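Local coordinates for oligopeptide-binding protein oppA (Lactococcus lactis, PDB 3DRF) that captures oligopeptides from outside the cell and delivers them to the OppABCDF ABC transporter, which imports them and allows growth in milk, at residues Met300-Met305 with Thr355-Leu360; Ser370-Gly375 with Ala522-Gln527. All coordinates share one frame; numbering follows the deposited sequence.

Interaction 1 (Met300-Met305 with Thr355-Leu360); sequences MYISLM and TPANSL
The backbones of Ile302 and Leu360 approach to 6.6 Å between their CA atoms, yet no hydrogen bond joins the two segments. Strand 292-307, which carries residues 300-305, has its backbone partners elsewhere, Trp473 and Gly471 along one edge and Thr539 and Asn540 along the other. Residues 355-360 start as the end of strand 354-356 and then leave the sheet, looping over one face of residues 300-305. The contact is therefore made by apolar side chains. Ile302 takes the central place. Its CG1 is anti to the backbone N (chi1 -175°), and the terminal methyl CD1 reaches into the bend of the loop, 4.0 Å from Ala357 CB. The same CD1 lies 3.7 Å from the backbone oxygen Ser359 O, whereas Ile302 CG1 packs 4.2 Å from Leu360 CD2. Two residues further along the same strand, Leu304 reaches the same leucine: its CD1 meets Leu360 CD2 at 4.0 Å, and the two leucines cross at about a right angle. Leu360 CD2 is therefore shared between Ile302 and Leu304. The backbone oxygen of the loop's last residue finds a partner outside the patch: Leu360 O accepts from Gln481. Phe541 against Ile302 and Trp473 against Leu304 extend the apolar layer over the neighbouring strands. On the opposite face of the strand Tyr301 OH bonds to the backbone of the bound peptide. A central beta-sheet strand with a buried hydrophobic layer behind it and ligand in front is an arrangement in keeping with a lobe of the two-lobed, Venus fly-trap fold of periplasmic-type binding proteins, here closed on its peptide.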
ATOM      1  N   MET A 300      -5.394   7.904  -3.559  1.00 13.18           N
ATOM      2  CA  MET A 300      -4.426   8.011  -2.482  1.00 12.98           C
ATOM      3  C   MET A 300      -3.309   7.028  -2.888  1.00 11.71           C
ATOM      4  O   MET A 300      -3.357   5.871  -2.571  1.00 12.46           O
ATOM      5  CB  MET A 300      -5.075   7.613  -1.178  1.00 15.21           C
ATOM      6  CG  MET A 300      -4.481   8.389  -0.026  1.00 16.74           C
ATOM      7  SD  MET A 300      -5.802   8.672   1.168  1.00 20.31           S
ATOM      8  CE  MET A 300      -6.221   7.026   1.292  1.00 13.87           C
ATOM      9  N   TYR A 301      -2.434   7.529  -3.768  1.00 10.34           N
ATOM     10  CA  TYR A 301      -1.550   6.663  -4.604  1.00  9.16           C
ATOM     11  C   TYR A 301      -0.246   7.351  -4.938  1.00  8.69           C
ATOM     12  O   TYR A 301      -0.202   8.528  -5.163  1.00  9.16           O
ATOM     13  CB  TYR A 301      -2.298   6.343  -5.926  1.00  9.52           C
ATOM     14  CG  TYR A 301      -1.535   5.551  -7.010  1.00  9.65           C
ATOM     15  CD1 TYR A 301      -1.655   4.196  -7.109  1.00 11.11           C
ATOM     16  CD2 TYR A 301      -0.724   6.200  -7.930  1.00 10.56           C
ATOM     17  CE1 TYR A 301      -1.007   3.504  -8.153  1.00 11.15           C
ATOM     18  CE2 TYR A 301      -0.081   5.536  -8.916  1.00 11.44           C
ATOM     19  CZ  TYR A 301      -0.230   4.193  -9.015  1.00 11.47           C
ATOM     20  OH  TYR A 301       0.390   3.504 -10.016  1.00 15.24           O
ATOM     21  N   ILE A 302       0.790   6.519  -5.044  1.00  8.07           N
ATOM     22  CA  ILE A 302       2.058   6.935  -5.643  1.00  8.83           C
ATOM     23  C   ILE A 302       2.637   5.734  -6.333  1.00  8.28           C
ATOM     24  O   ILE A 302       2.604   4.606  -5.841  1.00  9.20           O
ATOM     25  CB  ILE A 302       3.071   7.492  -4.561  1.00  9.58           C
ATOM     26  CG1 ILE A 302       4.379   8.046  -5.155  1.00 12.20           C
ATOM     27  CG2 ILE A 302       3.467   6.444  -3.480  1.00 10.46           C
ATOM     28  CD1 ILE A 302       4.165   9.236  -5.994  1.00 13.93           C
ATOM     29  N   SER A 303       3.184   5.987  -7.510  1.00  8.10           N
ATOM     30  CA  SER A 303       4.140   5.058  -8.148  1.00  7.51           C
ATOM     31  C   SER A 303       5.556   5.662  -8.136  1.00  7.20           C
ATOM     32  O   SER A 303       5.705   6.820  -8.173  1.00  7.15           O
ATOM     33  CB  SER A 303       3.727   4.602  -9.547  1.00  8.12           C
ATOM     34  OG  SER A 303       3.683   5.741 -10.430  1.00  8.98           O
ATOM     35  N   LEU A 304       6.535   4.777  -8.108  1.00  6.97           N
ATOM     36  CA  LEU A 304       7.924   5.170  -7.927  1.00  6.87           C
ATOM     37  C   LEU A 304       8.850   4.089  -8.417  1.00  6.31           C
ATOM     38  O   LEU A 304       8.540   2.962  -8.451  1.00  6.91           O
ATOM     39  CB  LEU A 304       8.227   5.551  -6.449  1.00  8.07           C
ATOM     40  CG  LEU A 304       8.281   4.366  -5.487  1.00  8.86           C
ATOM     41  CD1 LEU A 304       8.842   4.913  -4.163  1.00 11.36           C
ATOM     42  CD2 LEU A 304       6.867   3.706  -5.250  1.00 11.42           C
ATOM     43  N   MET A 305       9.996   4.554  -8.855  1.00  6.72           N
ATOM     44  CA  MET A 305      11.051   3.675  -9.268  1.00  6.34           C
ATOM     45  C   MET A 305      12.049   3.466  -8.096  1.00  6.43           C
ATOM     46  O   MET A 305      12.533   4.381  -7.494  1.00  7.20           O
ATOM     47  CB  MET A 305      11.769   4.341 -10.469  1.00  7.09           C
ATOM     48  CG  MET A 305      12.921   3.480 -11.062  1.00  7.27           C
ATOM     49  SD  MET A 305      13.467   4.063 -12.722  1.00  8.23           S
ATOM     50  CE  MET A 305      14.113   5.719 -12.296  1.00  9.27           C
ATOM     51  N   THR A 355      -0.495  11.972 -13.726  1.00  9.99           N
ATOM     52  CA  THR A 355       0.292  13.185 -13.748  1.00 10.66           C
ATOM     53  C   THR A 355       1.702  12.865 -13.211  1.00  9.57           C
ATOM     54  O   THR A 355       1.823  12.362 -12.145  1.00  8.92           O
ATOM     55  CB  THR A 355      -0.351  14.272 -12.837  1.00 10.63           C
ATOM     56  OG1 THR A 355      -1.698  14.549 -13.298  1.00 12.93           O
ATOM     57  CG2 THR A 355       0.476  15.536 -12.883  1.00 12.55           C
ATOM     58  N   PRO A 356       2.736  13.215 -13.954  1.00  8.30           N
ATOM     59  CA  PRO A 356       4.106  12.954 -13.471  1.00  8.16           C
ATOM     60  C   PRO A 356       4.294  13.587 -12.083  1.00  8.21           C
ATOM     61  O   PRO A 356       3.997  14.762 -11.911  1.00  8.85           O
ATOM     62  CB  PRO A 356       5.004  13.694 -14.494  1.00  8.29           C
ATOM     63  CG  PRO A 356       4.181  13.574 -15.806  1.00  8.19           C
ATOM     64  CD  PRO A 356       2.751  13.779 -15.340  1.00  8.61           C
ATOM     65  N   ALA A 357       4.746  12.786 -11.143  1.00  7.85           N
ATOM     66  CA  ALA A 357       4.916  13.235  -9.766  1.00  7.95           C
ATOM     67  C   ALA A 357       6.201  14.048  -9.591  1.00  8.27           C
ATOM     68  O   ALA A 357       7.184  13.738 -10.121  1.00  8.41           O
ATOM     69  CB  ALA A 357       4.955  12.005  -8.813  1.00  7.75           C
ATOM     70  N   ASN A 358       6.100  15.105  -8.797  1.00  7.94           N
ATOM     71  CA  ASN A 358       7.261  15.917  -8.395  1.00  7.97           C
ATOM     72  C   ASN A 358       7.921  15.441  -7.090  1.00  7.73           C
ATOM     73  O   ASN A 358       8.985  15.848  -6.776  1.00  8.44           O
ATOM     74  CB  ASN A 358       6.844  17.413  -8.224  1.00  8.06           C
ATOM     75  CG  ASN A 358       5.892  17.627  -7.060  1.00  8.73           C
ATOM     76  OD1 ASN A 358       4.993  16.864  -6.862  1.00 10.18           O
ATOM     77  ND2 ASN A 358       6.134  18.656  -6.288  1.00 11.15           N
ATOM     78  N   SER A 359       7.199  14.607  -6.377  1.00  7.98           N
ATOM     79  CA  SER A 359       7.595  14.124  -5.028  1.00  8.96           C
ATOM     80  C   SER A 359       6.765  12.895  -4.646  1.00  8.82           C
ATOM     81  O   SER A 359       5.957  12.463  -5.374  1.00  8.48           O
ATOM     82  CB  SER A 359       7.410  15.233  -3.983  1.00 10.15           C
ATOM     83  OG  SER A 359       6.084  15.205  -3.516  1.00 10.90           O
ATOM     84  N   LEU A 360       7.059  12.357  -3.470  1.00  9.73           N
ATOM     85  CA  LEU A 360       6.369  11.176  -2.957  1.00  9.76           C
ATOM     86  C   LEU A 360       5.051  11.433  -2.213  1.00  9.42           C
ATOM     87  O   LEU A 360       4.358  10.540  -1.907  1.00  9.15           O
ATOM     88  CB  LEU A 360       7.320  10.369  -2.041  1.00 10.93           C
ATOM     89  CG  LEU A 360       8.634   9.883  -2.733  1.00 10.72           C
ATOM     90  CD1 LEU A 360       9.633   9.330  -1.686  1.00 13.93           C
ATOM     91  CD2 LEU A 360       8.281   8.841  -3.807  1.00 13.40           C
TER

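Interaction 2 (Ser370-Gly375 with Ala522-Gln527); sequences SSSVKG and AFVKYQ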
ATOM      1  N   SER A 370       3.906  20.990  -2.119  1.00 21.03           N
ATOM      2  CA  SER A 370       4.434  22.323  -2.459  1.00 22.03           C
ATOM      3  C   SER A 370       4.859  22.343  -3.920  1.00 22.89           C
ATOM      4  O   SER A 370       5.618  21.547  -4.342  1.00 22.74           O
ATOM      5  CB  SER A 370       5.662  22.627  -1.585  1.00 22.06           C
ATOM      6  OG  SER A 370       6.193  23.889  -1.906  1.00 22.06           O
ATOM      7  N   SER A 371       4.382  23.338  -4.664  1.00 24.06           N
ATOM      8  CA  SER A 371       4.842  23.569  -6.020  1.00 24.62           C
ATOM      9  C   SER A 371       6.315  24.008  -6.051  1.00 24.08           C
ATOM     10  O   SER A 371       6.897  24.024  -7.083  1.00 24.96           O
ATOM     11  CB  SER A 371       3.892  24.548  -6.740  1.00 25.27           C
ATOM     12  OG  SER A 371       3.983  25.840  -6.192  1.00 26.65           O
ATOM     13  N   SER A 372       6.869  24.396  -4.941  1.00 22.84           N
ATOM     14  CA  SER A 372       8.247  24.560  -4.813  1.00 21.75           C
ATOM     15  C   SER A 372       9.000  23.274  -5.213  1.00 19.64           C
ATOM     16  O   SER A 372      10.025  23.410  -5.749  1.00 20.44           O
ATOM     17  CB  SER A 372       8.619  25.068  -3.381  1.00 22.13           C
ATOM     18  OG  SER A 372       8.776  24.051  -2.337  1.00 22.81           O
ATOM     19  N   VAL A 373       8.519  22.074  -4.905  1.00 16.69           N
ATOM     20  CA  VAL A 373       9.402  20.914  -4.958  1.00 14.57           C
ATOM     21  C   VAL A 373       9.531  20.411  -6.391  1.00 13.96           C
ATOM     22  O   VAL A 373       8.564  20.157  -7.061  1.00 13.07           O
ATOM     23  CB  VAL A 373       8.930  19.773  -3.997  1.00 13.98           C
ATOM     24  CG1 VAL A 373       9.758  18.527  -4.166  1.00 14.47           C
ATOM     25  CG2 VAL A 373       9.044  20.253  -2.519  1.00 13.59           C
ATOM     26  N   LYS A 374      10.778  20.324  -6.818  1.00 13.30           N
ATOM     27  CA  LYS A 374      11.142  19.862  -8.146  1.00 13.96           C
ATOM     28  C   LYS A 374      11.753  18.466  -8.025  1.00 12.92           C
ATOM     29  O   LYS A 374      12.601  18.199  -7.226  1.00 13.86           O
ATOM     30  CB  LYS A 374      12.169  20.779  -8.771  1.00 15.36           C
ATOM     31  CG  LYS A 374      11.787  22.234  -8.800  1.00 17.59           C
ATOM     32  CD  LYS A 374      10.443  22.489  -9.479  1.00 21.21           C
ATOM     33  CE  LYS A 374      10.065  23.997  -9.489  1.00 23.72           C
ATOM     34  NZ  LYS A 374       8.648  24.128  -9.766  1.00 25.75           N
ATOM     35  N   GLY A 375      11.268  17.608  -8.889  1.00 11.49           N
ATOM     36  CA  GLY A 375      11.720  16.238  -8.973  1.00 10.42           C
ATOM     37  C   GLY A 375      12.195  15.906 -10.389  1.00  9.79           C
ATOM     38  O   GLY A 375      12.894  16.665 -10.995  1.00 10.65           O
ATOM     39  N   ALA A 522       8.820  20.231   7.664  1.00  6.33           N
ATOM     40  CA  ALA A 522       9.417  18.908   7.732  1.00  6.16           C
ATOM     41  C   ALA A 522       9.031  18.051   6.527  1.00  5.97           C
ATOM     42  O   ALA A 522       9.852  17.418   5.980  1.00  6.66           O
ATOM     43  CB  ALA A 522       8.978  18.272   9.040  1.00  6.70           C
ATOM     44  N   PHE A 523       7.782  18.114   6.107  1.00  6.67           N
ATOM     45  CA  PHE A 523       7.340  17.402   4.894  1.00  6.76           C
ATOM     46  C   PHE A 523       8.059  17.924   3.642  1.00  7.08           C
ATOM     47  O   PHE A 523       8.407  17.163   2.820  1.00  7.54           O
ATOM     48  CB  PHE A 523       5.800  17.482   4.709  1.00  6.64           C
ATOM     49  CG  PHE A 523       5.052  16.274   5.266  1.00  7.34           C
ATOM     50  CD1 PHE A 523       5.180  15.008   4.720  1.00  7.56           C
ATOM     51  CD2 PHE A 523       4.212  16.422   6.353  1.00  6.77           C
ATOM     52  CE1 PHE A 523       4.499  13.919   5.225  1.00  8.62           C
ATOM     53  CE2 PHE A 523       3.487  15.329   6.861  1.00  7.41           C
ATOM     54  CZ  PHE A 523       3.655  14.080   6.299  1.00  7.10           C
ATOM     55  N   VAL A 524       8.251  19.230   3.541  1.00  6.75           N
ATOM     56  CA  VAL A 524       8.959  19.790   2.365  1.00  7.39           C
ATOM     57  C   VAL A 524      10.425  19.281   2.351  1.00  7.40           C
ATOM     58  O   VAL A 524      10.919  18.901   1.347  1.00  7.27           O
ATOM     59  CB  VAL A 524       8.907  21.348   2.368  1.00  8.43           C
ATOM     60  CG1 VAL A 524       9.926  21.923   1.360  1.00  9.24           C
ATOM     61  CG2 VAL A 524       7.506  21.825   2.020  1.00 10.53           C
ATOM     62  N   LYS A 525      11.076  19.356   3.488  1.00  7.35           N
ATOM     63  CA  LYS A 525      12.494  18.908   3.604  1.00  6.98           C
ATOM     64  C   LYS A 525      12.649  17.439   3.217  1.00  7.21           C
ATOM     65  O   LYS A 525      13.511  17.114   2.470  1.00  7.67           O
ATOM     66  CB  LYS A 525      13.069  19.224   4.990  1.00  7.45           C
ATOM     67  CG  LYS A 525      14.560  18.816   5.090  1.00  7.60           C
ATOM     68  CD  LYS A 525      15.131  19.138   6.474  1.00  9.71           C
ATOM     69  CE  LYS A 525      16.652  19.013   6.543  1.00 11.15           C
ATOM     70  NZ  LYS A 525      17.108  17.596   6.296  1.00 11.52           N
ATOM     71  N   TYR A 526      11.762  16.603   3.730  1.00  6.40           N
ATOM     72  CA  TYR A 526      11.703  15.192   3.362  1.00  6.16           C
ATOM     73  C   TYR A 526      11.552  14.975   1.845  1.00  6.10           C
ATOM     74  O   TYR A 526      12.233  14.186   1.271  1.00  6.48           O
ATOM     75  CB  TYR A 526      10.503  14.573   4.083  1.00  6.13           C
ATOM     76  CG  TYR A 526      10.166  13.156   3.628  1.00  5.91           C
ATOM     77  CD1 TYR A 526      11.052  12.089   3.826  1.00  5.90           C
ATOM     78  CD2 TYR A 526       8.953  12.889   2.997  1.00  6.59           C
ATOM     79  CE1 TYR A 526      10.696  10.785   3.395  1.00  6.60           C
ATOM     80  CE2 TYR A 526       8.619  11.621   2.576  1.00  6.71           C
ATOM     81  CZ  TYR A 526       9.509  10.587   2.754  1.00  6.13           C
ATOM     82  OH  TYR A 526       9.200   9.286   2.331  1.00  7.36           O
ATOM     83  N   GLN A 527      10.617  15.690   1.246  1.00  6.40           N
ATOM     84  CA  GLN A 527      10.408  15.574  -0.204  1.00  6.77           C
ATOM     85  C   GLN A 527      11.663  15.995  -1.022  1.00  7.08           C
ATOM     86  O   GLN A 527      12.058  15.343  -1.922  1.00  7.41           O
ATOM     87  CB  GLN A 527       9.187  16.404  -0.644  1.00  6.79           C
ATOM     88  CG  GLN A 527       7.799  15.825  -0.144  1.00  7.13           C
ATOM     89  CD  GLN A 527       6.649  16.834  -0.348  1.00  8.74           C
ATOM     90  OE1 GLN A 527       6.168  17.011  -1.425  1.00 10.07           O
ATOM     91  NE2 GLN A 527       6.230  17.424   0.691  1.00 10.50           N
TER
HETATM   92  O   HOH W   1       4.721  18.572  -3.332  1.00 16.23           O
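Val373 sets its two methyls against successive turns of the helix, CG2 lying 4.3 Å from Val524 CG1 and CG1 lying 4.2 Å from Gln527 CB. With chi1 at 174°, Val373 CG1 is anti to the backbone N, and its side chain crosses that of Gln527 at about a right angle. Val524 presents its other methyl to the start of the loop, where CG2 meets Ser370 CB at 4.1 Å. The loop carrying Ser370 and Val373 is a beta turn: Val373 N bonds to Ser370 O at 3.0 Å, and both intervening residues, Ser371 and Ser372, have helical backbone angles. Within the turn, the hydroxyls Ser370 OG and Ser372 OG are hydrogen-bonded at 2.6 Å. The turn belongs to the long connection between strand 354-356 and helix 381-390, and it lies against helix 516-533, which leads into strand 536-549 of the mixed sheet; on another side of that helix, Tyr526 and Ala522 pack on helix 499-508. Gln527 adds the polar part of the contact. Its chain is extended beyond CG, and a water joins its amide oxygen to the turn, accepting from Ser370 N at 2.8 Å and lying 2.9 Å from Gln527 OE1, whose stronger partner is the hydroxyl of Ser359. The amide nitrogen folds back on its own helix: Gln527 NE2 donates to Phe523 O at 3.1 Å, from above the carbonyl plane and 73° out of it. Gln527 N reaches the same oxygen from the opposite face as the regular helical bond, so two donors of one residue grip Phe523 O. A further bond from Gln527 NE2 to Phe368 O fixes the flip of the amide, while the ring of Phe523 stacks with that of Phe368.

How the interactions relate
Interaction 1 is buried and made by aliphatic groups laid on a central sheet, whereas interaction 2 lies further from the centre of the chain, is only partly buried, and mixes valine methyls with hydroxyls, an amide and a water. The two contacts follow one another along the chain, their centres about 13 Å apart, and the connection after strand 354-356 supplies a segment to each. They meet directly: Ser359 and Gln527 form one joint between them, and Asn358 ND2 and Val373 O, 3.0 Å apart, probably form a second hydrogen bond. Residues 355-360 thus form a layer between strand 292-307 and the outer turn and helix.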